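Local atomic coordinates of phosphoglycerate oxidoreductase (Rhizobium etli, PDB entry 4HY3), a protein that probably reduces glyoxylate or hydroxypyruvate with a nicotinamide cofactor. Residues Ala260-Leu265 / Ile285-Asp290. Sequence-based numbering, arbitrary orientation.
Sequences AAFILL and IVAASD
Ala288 O takes the backbone N-H of Leu264 at 2.9 Å, and the CA-H of Ile263 also points at this oxygen. The Leu264 N to Ala288 O bond is one of five backbone hydrogen bonds that zip two parallel strands together, their axes 4.7 Å apart and only 11° off parallel. Phe262 bonds through both backbone groups: its N reaches Val286 O, and its O accepts Ala288 N. Val286 N on Ala260 O closes one end; at the other, Asp290 N meets Leu264 O at 3.0 Å.

On one face of the sheet, Phe262 has CG anti to its backbone N (chi1 173°), which swings the ring to the carbonyl side of its own residue and leaves an edge toward the small Ala287, CD2 lying 4.3 Å from CB. Farther along this face, the CB and CD2 of Leu264 lie against the CB and OG of Ser289. The opposite face carries Ala261, Ile263, Val286 and Ala288; here Val286 CG1 sits 4.3 Å from Ala261 CB. Helix 273-281 covers the first face, Leu276 packing on Phe262 and Ile285, while helix 131-147 covers the second at Ile263 and Ala288.

The buried Ser289 hydroxyl is hydrogen-bonded to Val291 O, and just past the second strand the Asp290 carboxylate is held by two backbone N-H groups, Arg315 to OD1 and Ala316 to OD2, which should fix its rotation. Strand 233-236 hydrogen-bonds to the other edge of 261-264, so that strand is interior to the sheet. With helix 273-281 linking them, 261-264 and 286-289 form a beta-alpha-beta crossover in the seven-stranded parallel sheet of the Rossmann-type NAD-binding domain.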
ATOM      1  N   ALA A 260      15.369 -20.786  13.666  1.00 62.90           N
ATOM      2  CA  ALA A 260      15.443 -19.415  13.215  1.00 62.09           C
ATOM      3  C   ALA A 260      16.086 -19.311  11.837  1.00 60.68           C
ATOM      4  O   ALA A 260      16.970 -20.099  11.475  1.00 61.53           O
ATOM      5  CB  ALA A 260      16.179 -18.556  14.229  1.00 65.25           C
ATOM      6  N   ALA A 261      15.623 -18.341  11.063  1.00 54.44           N
ATOM      7  CA  ALA A 261      16.209 -18.090   9.761  1.00 54.76           C
ATOM      8  C   ALA A 261      17.104 -16.850   9.820  1.00 49.48           C
ATOM      9  O   ALA A 261      16.634 -15.739  10.120  1.00 46.09           O
ATOM     10  CB  ALA A 261      15.128 -17.944   8.695  1.00 53.11           C
ATOM     11  N   PHE A 262      18.385 -17.068   9.529  1.00 42.63           N
ATOM     12  CA  PHE A 262      19.416 -16.032   9.584  1.00 43.38           C
ATOM     13  C   PHE A 262      20.058 -15.800   8.213  1.00 41.92           C
ATOM     14  O   PHE A 262      20.710 -16.691   7.651  1.00 40.45           O
ATOM     15  CB  PHE A 262      20.491 -16.412  10.617  1.00 41.15           C
ATOM     16  CG  PHE A 262      21.679 -15.504  10.626  1.00 36.86           C
ATOM     17  CD1 PHE A 262      21.728 -14.420  11.495  1.00 37.06           C
ATOM     18  CD2 PHE A 262      22.750 -15.731   9.768  1.00 36.03           C
ATOM     19  CE1 PHE A 262      22.833 -13.573  11.514  1.00 38.03           C
ATOM     20  CE2 PHE A 262      23.859 -14.894   9.774  1.00 37.19           C
ATOM     21  CZ  PHE A 262      23.906 -13.814  10.654  1.00 38.06           C
ATOM     22  N   ILE A 263      19.908 -14.583   7.707  1.00 39.68           N
ATOM     23  CA  ILE A 263      20.252 -14.304   6.324  1.00 42.26           C
ATOM     24  C   ILE A 263      21.287 -13.184   6.187  1.00 42.51           C
ATOM     25  O   ILE A 263      21.023 -12.025   6.498  1.00 45.68           O
ATOM     26  CB  ILE A 263      18.966 -14.032   5.509  1.00 43.27           C
ATOM     27  CG1 ILE A 263      17.995 -15.215   5.652  1.00 40.70           C
ATOM     28  CG2 ILE A 263      19.290 -13.793   4.046  1.00 43.31           C
ATOM     29  CD1 ILE A 263      16.538 -14.843   5.546  1.00 37.45           C
ATOM     30  N   LEU A 264      22.471 -13.548   5.718  1.00 43.41           N
ATOM     31  CA  LEU A 264      23.615 -12.635   5.683  1.00 44.71           C
ATOM     32  C   LEU A 264      23.852 -12.005   4.289  1.00 47.18           C
ATOM     33  O   LEU A 264      24.268 -12.694   3.339  1.00 47.37           O
ATOM     34  CB  LEU A 264      24.863 -13.378   6.147  1.00 40.24           C
ATOM     35  CG  LEU A 264      26.132 -12.560   6.251  1.00 40.47           C
ATOM     36  CD1 LEU A 264      25.951 -11.462   7.289  1.00 40.32           C
ATOM     37  CD2 LEU A 264      27.302 -13.478   6.591  1.00 41.00           C
ATOM     38  N   LEU A 265      23.624 -10.696   4.185  1.00 42.64           N
ATOM     39  CA  LEU A 265      23.635 -10.038   2.890  1.00 41.95           C
ATOM     40  C   LEU A 265      24.748  -9.030   2.717  1.00 46.14           C
ATOM     41  O   LEU A 265      25.078  -8.661   1.599  1.00 50.89           O
ATOM     42  CB  LEU A 265      22.275  -9.372   2.614  1.00 37.33           C
ATOM     43  CG  LEU A 265      21.107 -10.348   2.554  1.00 34.40           C
ATOM     44  CD1 LEU A 265      19.759  -9.661   2.668  1.00 33.57           C
ATOM     45  CD2 LEU A 265      21.205 -11.220   1.310  1.00 32.59           C
ATOM     46  N   ILE A 285      19.733 -23.004  14.467  1.00 51.83           N
ATOM     47  CA  ILE A 285      19.183 -22.151  13.415  1.00 51.24           C
ATOM     48  C   ILE A 285      19.440 -22.757  12.046  1.00 53.35           C
ATOM     49  O   ILE A 285      20.246 -23.686  11.891  1.00 55.47           O
ATOM     50  CB  ILE A 285      19.786 -20.723  13.415  1.00 51.16           C
ATOM     51  CG1 ILE A 285      21.304 -20.742  13.606  1.00 53.04           C
ATOM     52  CG2 ILE A 285      19.161 -19.859  14.490  1.00 56.68           C
ATOM     53  CD1 ILE A 285      22.107 -20.751  12.320  1.00 52.29           C
ATOM     54  N   VAL A 286      18.751 -22.195  11.057  1.00 52.23           N
ATOM     55  CA  VAL A 286      19.000 -22.472   9.642  1.00 48.73           C
ATOM     56  C   VAL A 286      19.498 -21.177   8.951  1.00 45.91           C
ATOM     57  O   VAL A 286      19.187 -20.073   9.406  1.00 48.08           O
ATOM     58  CB  VAL A 286      17.721 -23.065   9.019  1.00 49.24           C
ATOM     59  CG1 VAL A 286      16.752 -21.970   8.565  1.00 49.89           C
ATOM     60  CG2 VAL A 286      18.068 -24.055   7.918  1.00 48.28           C
ATOM     61  N   ALA A 287      20.290 -21.282   7.890  1.00 43.05           N
ATOM     62  CA  ALA A 287      20.909 -20.052   7.329  1.00 46.08           C
ATOM     63  C   ALA A 287      21.237 -19.944   5.800  1.00 44.72           C
ATOM     64  O   ALA A 287      21.205 -20.918   5.058  1.00 44.36           O
ATOM     65  CB  ALA A 287      22.122 -19.655   8.164  1.00 44.83           C
ATOM     66  N   ALA A 288      21.525 -18.723   5.352  1.00 44.43           N
ATOM     67  CA  ALA A 288      21.997 -18.455   3.987  1.00 42.33           C
ATOM     68  C   ALA A 288      22.769 -17.167   3.987  1.00 39.51           C
ATOM     69  O   ALA A 288      22.284 -16.168   4.493  1.00 39.65           O
ATOM     70  CB  ALA A 288      20.845 -18.328   3.016  1.00 41.72           C
ATOM     71  N   SER A 289      23.966 -17.195   3.425  1.00 37.21           N
ATOM     72  CA  SER A 289      24.729 -15.982   3.230  1.00 39.02           C
ATOM     73  C   SER A 289      25.120 -15.848   1.765  1.00 37.07           C
ATOM     74  O   SER A 289      25.174 -16.856   1.049  1.00 34.08           O
ATOM     75  CB  SER A 289      25.993 -15.975   4.092  1.00 41.66           C
ATOM     76  OG  SER A 289      26.789 -14.828   3.796  1.00 46.76           O
ATOM     77  N   ASP A 290      25.400 -14.605   1.356  1.00 35.16           N
ATOM     78  CA  ASP A 290      25.968 -14.289   0.048  1.00 34.88           C
ATOM     79  C   ASP A 290      27.395 -13.823   0.176  1.00 33.98           C
ATOM     80  O   ASP A 290      28.091 -13.650  -0.812  1.00 33.64           O
ATOM     81  CB  ASP A 290      25.152 -13.214  -0.690  1.00 35.13           C
ATOM     82  CG  ASP A 290      25.535 -13.109  -2.168  1.00 35.25           C
ATOM     83  OD1 ASP A 290      25.392 -14.103  -2.935  1.00 33.69           O
ATOM     84  OD2 ASP A 290      26.009 -12.032  -2.559  1.00 34.73           O
TER